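Local coordinates for EGF family domain-containing protein (Toxoplasma gondii, PDB 4Z80), which binds a peptide of the parasite's RON2-like rhoptry neck protein, and so probably helps form the moving junction used in host-cell invasion, at residues Y71-D80 and Y268-R276. Sequence-based numbering, arbitrary orientation.
Sequences YCQSSSAKID and YKSGGNCFR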
ATOM      1  N   TYR A  71      19.067  -4.287   8.454  1.00 17.02           N
ATOM      2  CA  TYR A  71      19.051  -2.874   8.844  1.00 16.25           C
ATOM      3  C   TYR A  71      17.837  -2.452   9.661  1.00 16.86           C
ATOM      4  O   TYR A  71      17.976  -1.871  10.731  1.00 17.58           O
ATOM      5  CB  TYR A  71      19.103  -1.979   7.605  1.00 19.12           C
ATOM      6  CG  TYR A  71      20.330  -2.142   6.736  1.00 15.25           C
ATOM      7  CD1 TYR A  71      21.561  -1.641   7.141  1.00 17.02           C
ATOM      8  CD2 TYR A  71      20.250  -2.765   5.501  1.00 17.40           C
ATOM      9  CE1 TYR A  71      22.682  -1.777   6.340  1.00 16.37           C
ATOM     10  CE2 TYR A  71      21.363  -2.905   4.697  1.00 18.00           C
ATOM     11  CZ  TYR A  71      22.576  -2.406   5.124  1.00 17.94           C
ATOM     12  OH  TYR A  71      23.686  -2.538   4.320  1.00 19.07           O
ATOM     13  N   CYS A  72      16.645  -2.723   9.142  1.00 15.77           N
ATOM     14  CA  CYS A  72      15.442  -2.140   9.717  1.00 14.57           C
ATOM     15  C   CYS A  72      14.923  -2.925  10.918  1.00 18.50           C
ATOM     16  O   CYS A  72      13.907  -2.554  11.500  1.00 18.70           O
ATOM     17  CB  CYS A  72      14.348  -2.025   8.651  1.00 14.35           C
ATOM     18  SG  CYS A  72      14.786  -0.933   7.257  1.00 18.20           S
ATOM     19  N   GLN A  73      15.625  -3.990  11.298  1.00 16.25           N
ATOM     20  CA  GLN A  73      15.317  -4.712  12.536  1.00 16.36           C
ATOM     21  C   GLN A  73      16.102  -4.166  13.729  1.00 18.49           C
ATOM     22  O   GLN A  73      15.857  -4.555  14.870  1.00 21.72           O
ATOM     23  CB  GLN A  73      15.594  -6.211  12.373  1.00 19.50           C
ATOM     24  CG  GLN A  73      14.498  -6.918  11.603  1.00 17.24           C
ATOM     25  CD  GLN A  73      14.706  -8.418  11.421  1.00 17.64           C
ATOM     26  OE1 GLN A  73      13.913  -9.070  10.747  1.00 17.50           O
ATOM     27  NE2 GLN A  73      15.773  -8.972  12.008  1.00 18.49           N
ATOM     28  N   SER A  74      17.037  -3.263  13.461  1.00 19.58           N
ATOM     29  CA  SER A  74      17.850  -2.644  14.512  1.00 22.35           C
ATOM     30  C   SER A  74      17.019  -1.785  15.455  1.00 24.87           C
ATOM     31  O   SER A  74      16.075  -1.115  15.029  1.00 20.03           O
ATOM     32  CB  SER A  74      18.946  -1.783  13.895  1.00 21.86           C
ATOM     33  OG  SER A  74      19.621  -1.033  14.896  1.00 22.60           O
ATOM     34  N   SER A  75      17.392  -1.782  16.732  1.00 25.70           N
ATOM     35  CA  SER A  75      16.698  -0.961  17.716  1.00 25.44           C
ATOM     36  C   SER A  75      16.912   0.524  17.436  1.00 24.45           C
ATOM     37  O   SER A  75      16.135   1.358  17.902  1.00 28.46           O
ATOM     38  CB  SER A  75      17.163  -1.303  19.136  1.00 31.89           C
ATOM     39  OG  SER A  75      18.562  -1.127  19.269  1.00 31.32           O
ATOM     40  N   SER A  76      17.949   0.853  16.668  1.00 23.36           N
ATOM     41  CA  SER A  76      18.235   2.246  16.337  1.00 23.02           C
ATOM     42  C   SER A  76      17.615   2.659  15.004  1.00 24.05           C
ATOM     43  O   SER A  76      17.756   3.803  14.580  1.00 24.89           O
ATOM     44  CB  SER A  76      19.744   2.491  16.305  1.00 29.83           C
ATOM     45  OG  SER A  76      20.366   1.721  15.295  1.00 37.70           O
ATOM     46  N   ALA A  77      16.939   1.726  14.338  1.00 22.94           N
ATOM     47  CA  ALA A  77      16.213   2.050  13.116  1.00 20.20           C
ATOM     48  C   ALA A  77      14.891   2.714  13.473  1.00 20.39           C
ATOM     49  O   ALA A  77      14.127   2.176  14.271  1.00 23.09           O
ATOM     50  CB  ALA A  77      15.971   0.804  12.291  1.00 21.10           C
ATOM     51  N   LYS A  78      14.622   3.876  12.890  1.00 18.21           N
ATOM     52  CA  LYS A  78      13.343   4.535  13.118  1.00 18.38           C
ATOM     53  C   LYS A  78      12.318   4.018  12.118  1.00 18.03           C
ATOM     54  O   LYS A  78      12.534   4.073  10.912  1.00 17.76           O
ATOM     55  CB  LYS A  78      13.478   6.050  13.005  1.00 19.85           C
ATOM     56  CG  LYS A  78      12.185   6.792  13.284  1.00 24.87           C
ATOM     57  CD  LYS A  78      12.394   8.296  13.293  1.00 28.17           C
ATOM     58  CE  LYS A  78      11.084   9.026  13.540  1.00 42.60           C
ATOM     59  NZ  LYS A  78      11.277  10.496  13.666  1.00 47.85           N
ATOM     60  N   ILE A  79      11.210   3.502  12.633  1.00 16.77           N
ATOM     61  CA  ILE A  79      10.075   3.113  11.809  1.00 17.27           C
ATOM     62  C   ILE A  79       8.887   3.931  12.303  1.00 16.07           C
ATOM     63  O   ILE A  79       8.689   4.051  13.508  1.00 16.34           O
ATOM     64  CB  ILE A  79       9.789   1.610  11.901  1.00 15.78           C
ATOM     65  CG1 ILE A  79      11.084   0.818  11.655  1.00 22.41           C
ATOM     66  CG2 ILE A  79       8.709   1.224  10.891  1.00 19.58           C
ATOM     67  CD1 ILE A  79      10.925  -0.649  11.728  1.00 29.69           C
ATOM     68  N   ASP A  80       8.114   4.510  11.387  1.00 15.17           N
ATOM     69  CA  ASP A  80       7.098   5.491  11.765  1.00 15.56           C
ATOM     70  C   ASP A  80       6.080   4.935  12.762  1.00 14.00           C
ATOM     71  O   ASP A  80       5.570   5.666  13.610  1.00 14.68           O
ATOM     72  CB  ASP A  80       6.381   6.032  10.518  1.00 15.56           C
ATOM     73  CG  ASP A  80       5.630   4.959   9.743  1.00 14.35           C
ATOM     74  OD1 ASP A  80       6.269   4.154   9.016  1.00 14.31           O
ATOM     75  OD2 ASP A  80       4.390   4.951   9.834  1.00 13.57           O
ATOM     76  N   TYR A 268      19.555   4.504   4.405  1.00 14.74           N
ATOM     77  CA  TYR A 268      19.398   4.329   5.839  1.00 15.38           C
ATOM     78  C   TYR A 268      20.721   4.535   6.561  1.00 18.52           C
ATOM     79  O   TYR A 268      21.738   3.940   6.203  1.00 17.63           O
ATOM     80  CB  TYR A 268      18.854   2.940   6.196  1.00 16.12           C
ATOM     81  CG  TYR A 268      18.918   2.721   7.690  1.00 16.19           C
ATOM     82  CD1 TYR A 268      18.082   3.429   8.547  1.00 15.98           C
ATOM     83  CD2 TYR A 268      19.850   1.859   8.249  1.00 16.38           C
ATOM     84  CE1 TYR A 268      18.156   3.263   9.911  1.00 16.70           C
ATOM     85  CE2 TYR A 268      19.931   1.689   9.620  1.00 17.93           C
ATOM     86  CZ  TYR A 268      19.076   2.392  10.442  1.00 18.76           C
ATOM     87  OH  TYR A 268      19.146   2.236  11.804  1.00 24.50           O
ATOM     88  N   LYS A 269      20.683   5.379   7.585  1.00 17.25           N
ATOM     89  CA  LYS A 269      21.806   5.569   8.497  1.00 20.09           C
ATOM     90  C   LYS A 269      21.270   5.508   9.919  1.00 21.27           C
ATOM     91  O   LYS A 269      20.181   6.021  10.195  1.00 21.21           O
ATOM     92  CB  LYS A 269      22.505   6.896   8.221  1.00 24.65           C
ATOM     93  CG  LYS A 269      23.694   7.182   9.104  1.00 29.08           C
ATOM     94  CD  LYS A 269      24.405   8.411   8.576  1.00 39.44           C
ATOM     95  CE  LYS A 269      25.649   8.747   9.370  1.00 54.52           C
ATOM     96  NZ  LYS A 269      26.439   9.814   8.692  1.00 59.01           N
ATOM     97  N   SER A 270      22.038   4.871  10.801  1.00 23.31           N
ATOM     98  CA  SER A 270      21.623   4.600  12.176  1.00 23.90           C
ATOM     99  C   SER A 270      20.949   5.812  12.805  1.00 23.03           C
ATOM    100  O   SER A 270      21.471   6.923  12.752  1.00 25.40           O
ATOM    101  CB  SER A 270      22.833   4.172  13.017  1.00 27.34           C
ATOM    102  OG  SER A 270      22.428   3.488  14.188  1.00 37.42           O
ATOM    103  N   GLY A 271      19.768   5.592  13.374  1.00 25.04           N
ATOM    104  CA  GLY A 271      19.011   6.660  14.002  1.00 29.11           C
ATOM    105  C   GLY A 271      17.994   7.333  13.091  1.00 28.50           C
ATOM    106  O   GLY A 271      17.117   8.049  13.569  1.00 27.78           O
ATOM    107  N   GLY A 272      18.112   7.112  11.782  1.00 23.00           N
ATOM    108  CA  GLY A 272      17.215   7.730  10.813  1.00 20.49           C
ATOM    109  C   GLY A 272      16.081   6.793  10.437  1.00 18.68           C
ATOM    110  O   GLY A 272      16.057   5.649  10.875  1.00 17.35           O
ATOM    111  N   ASN A 273      15.128   7.282   9.648  1.00 16.37           N
ATOM    112  CA  ASN A 273      14.059   6.426   9.142  1.00 15.38           C
ATOM    113  C   ASN A 273      14.606   5.310   8.269  1.00 16.30           C
ATOM    114  O   ASN A 273      15.444   5.541   7.397  1.00 17.03           O
ATOM    115  CB  ASN A 273      13.030   7.243   8.357  1.00 17.35           C
ATOM    116  CG  ASN A 273      12.002   7.903   9.252  1.00 20.86           C
ATOM    117  OD1 ASN A 273      10.965   7.318   9.582  1.00 27.42           O
ATOM    118  ND2 ASN A 273      12.283   9.124   9.649  1.00 23.15           N
ATOM    119  N   CYS A 274      14.134   4.098   8.539  1.00 14.12           N
ATOM    120  CA  CYS A 274      14.485   2.915   7.774  1.00 14.71           C
ATOM    121  C   CYS A 274      13.269   2.533   6.947  1.00 16.84           C
ATOM    122  O   CYS A 274      12.238   2.159   7.503  1.00 16.25           O
ATOM    123  CB  CYS A 274      14.901   1.772   8.700  1.00 15.20           C
ATOM    124  SG  CYS A 274      15.999   0.538   7.958  1.00 18.12           S
ATOM    125  N   PHE A 275      13.395   2.643   5.627  1.00 11.41           N
ATOM    126  CA  PHE A 275      12.290   2.414   4.701  1.00 14.47           C
ATOM    127  C   PHE A 275      12.374   1.011   4.115  1.00 14.97           C
ATOM    128  O   PHE A 275      13.314   0.688   3.391  1.00 13.76           O
ATOM    129  CB  PHE A 275      12.300   3.456   3.574  1.00 13.48           C
ATOM    130  CG  PHE A 275      12.086   4.869   4.050  1.00 12.34           C
ATOM    131  CD1 PHE A 275      10.809   5.336   4.315  1.00 14.50           C
ATOM    132  CD2 PHE A 275      13.158   5.723   4.247  1.00 12.99           C
ATOM    133  CE1 PHE A 275      10.601   6.631   4.753  1.00 13.28           C
ATOM    134  CE2 PHE A 275      12.956   7.015   4.692  1.00 16.87           C
ATOM    135  CZ  PHE A 275      11.671   7.469   4.946  1.00 12.16           C
ATOM    136  N   ARG A 276      11.394   0.172   4.426  1.00 12.91           N
ATOM    137  CA  ARG A 276      11.377  -1.191   3.925  1.00 12.88           C
ATOM    138  C   ARG A 276       9.951  -1.700   3.833  1.00 12.55           C
ATOM    139  O   ARG A 276       9.100  -1.342   4.648  1.00 13.00           O
ATOM    140  CB  ARG A 276      12.205  -2.122   4.821  1.00 12.12           C
ATOM    141  CG  ARG A 276      12.218  -3.579   4.368  1.00 12.15           C
ATOM    142  CD  ARG A 276      13.262  -4.408   5.095  1.00 14.88           C
ATOM    143  NE  ARG A 276      13.221  -5.802   4.658  1.00 14.03           N
ATOM    144  CZ  ARG A 276      14.060  -6.374   3.795  1.00 15.11           C
ATOM    145  NH1 ARG A 276      15.062  -5.691   3.247  1.00 14.23           N
ATOM    146  NH2 ARG A 276      13.891  -7.652   3.484  1.00 15.83           N
TER
HETATM  147  O   HOH W   1      21.083   0.777  12.817  1.00 28.52           O
HETATM  148  O   HOH W   2      10.137   4.619   8.800  1.00 22.94           O
HETATM  149  O   HOH W   3      10.691  11.005  10.933  1.00 25.43           O
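Tyr-71 meets Tyr-268 at the start of a disulfide-stapled pairing of two loops, which illustrates how the AMA ectodomain, with its PAN-type folds and little regular secondary structure, fixes its long loops. The CB of Tyr-71 lies 4.0 Å from CD2 of Tyr-268, the two side chains slanting past each other, and the Tyr-71 hydroxyl reaches Asp-171. Next comes the covalent link, Cys-72 SG to Cys-274 SG, with a torsion of -81° about the S-S bond. The Cys-274 sulfur also sits over one face of the Tyr-268 ring, offset toward its rim, while the backbone N of Tyr-268 hydrogen-bonds to Asn-9 of the bound RON2-like peptide, a separate chain; the disulfide thus backs a residue of the ligand interface. After the type I turn 74-77, Ser-76 OG hydrogen-bonds to Ser-270 OG at 2.9 Å, and a water joins that same OG to the Tyr-268 hydroxyl. Ala-77 packs its CB against Tyr-268 CZ and Cys-274 CB, 3.9 Å from each. At Lys-78 the backbones form a single beta bridge: its N donates to Gly-272 O (3.0 Å), and its O receives Cys-274 N in the carbonyl plane, nearly straight at 168°. With CG anti to the backbone N (chi1 -178°), the extended Lys-78 chain crosses the Asn-273 amide, CD lying 3.7 Å from ND2, and one water accepts from both Lys-78 NZ and Asn-273 ND2.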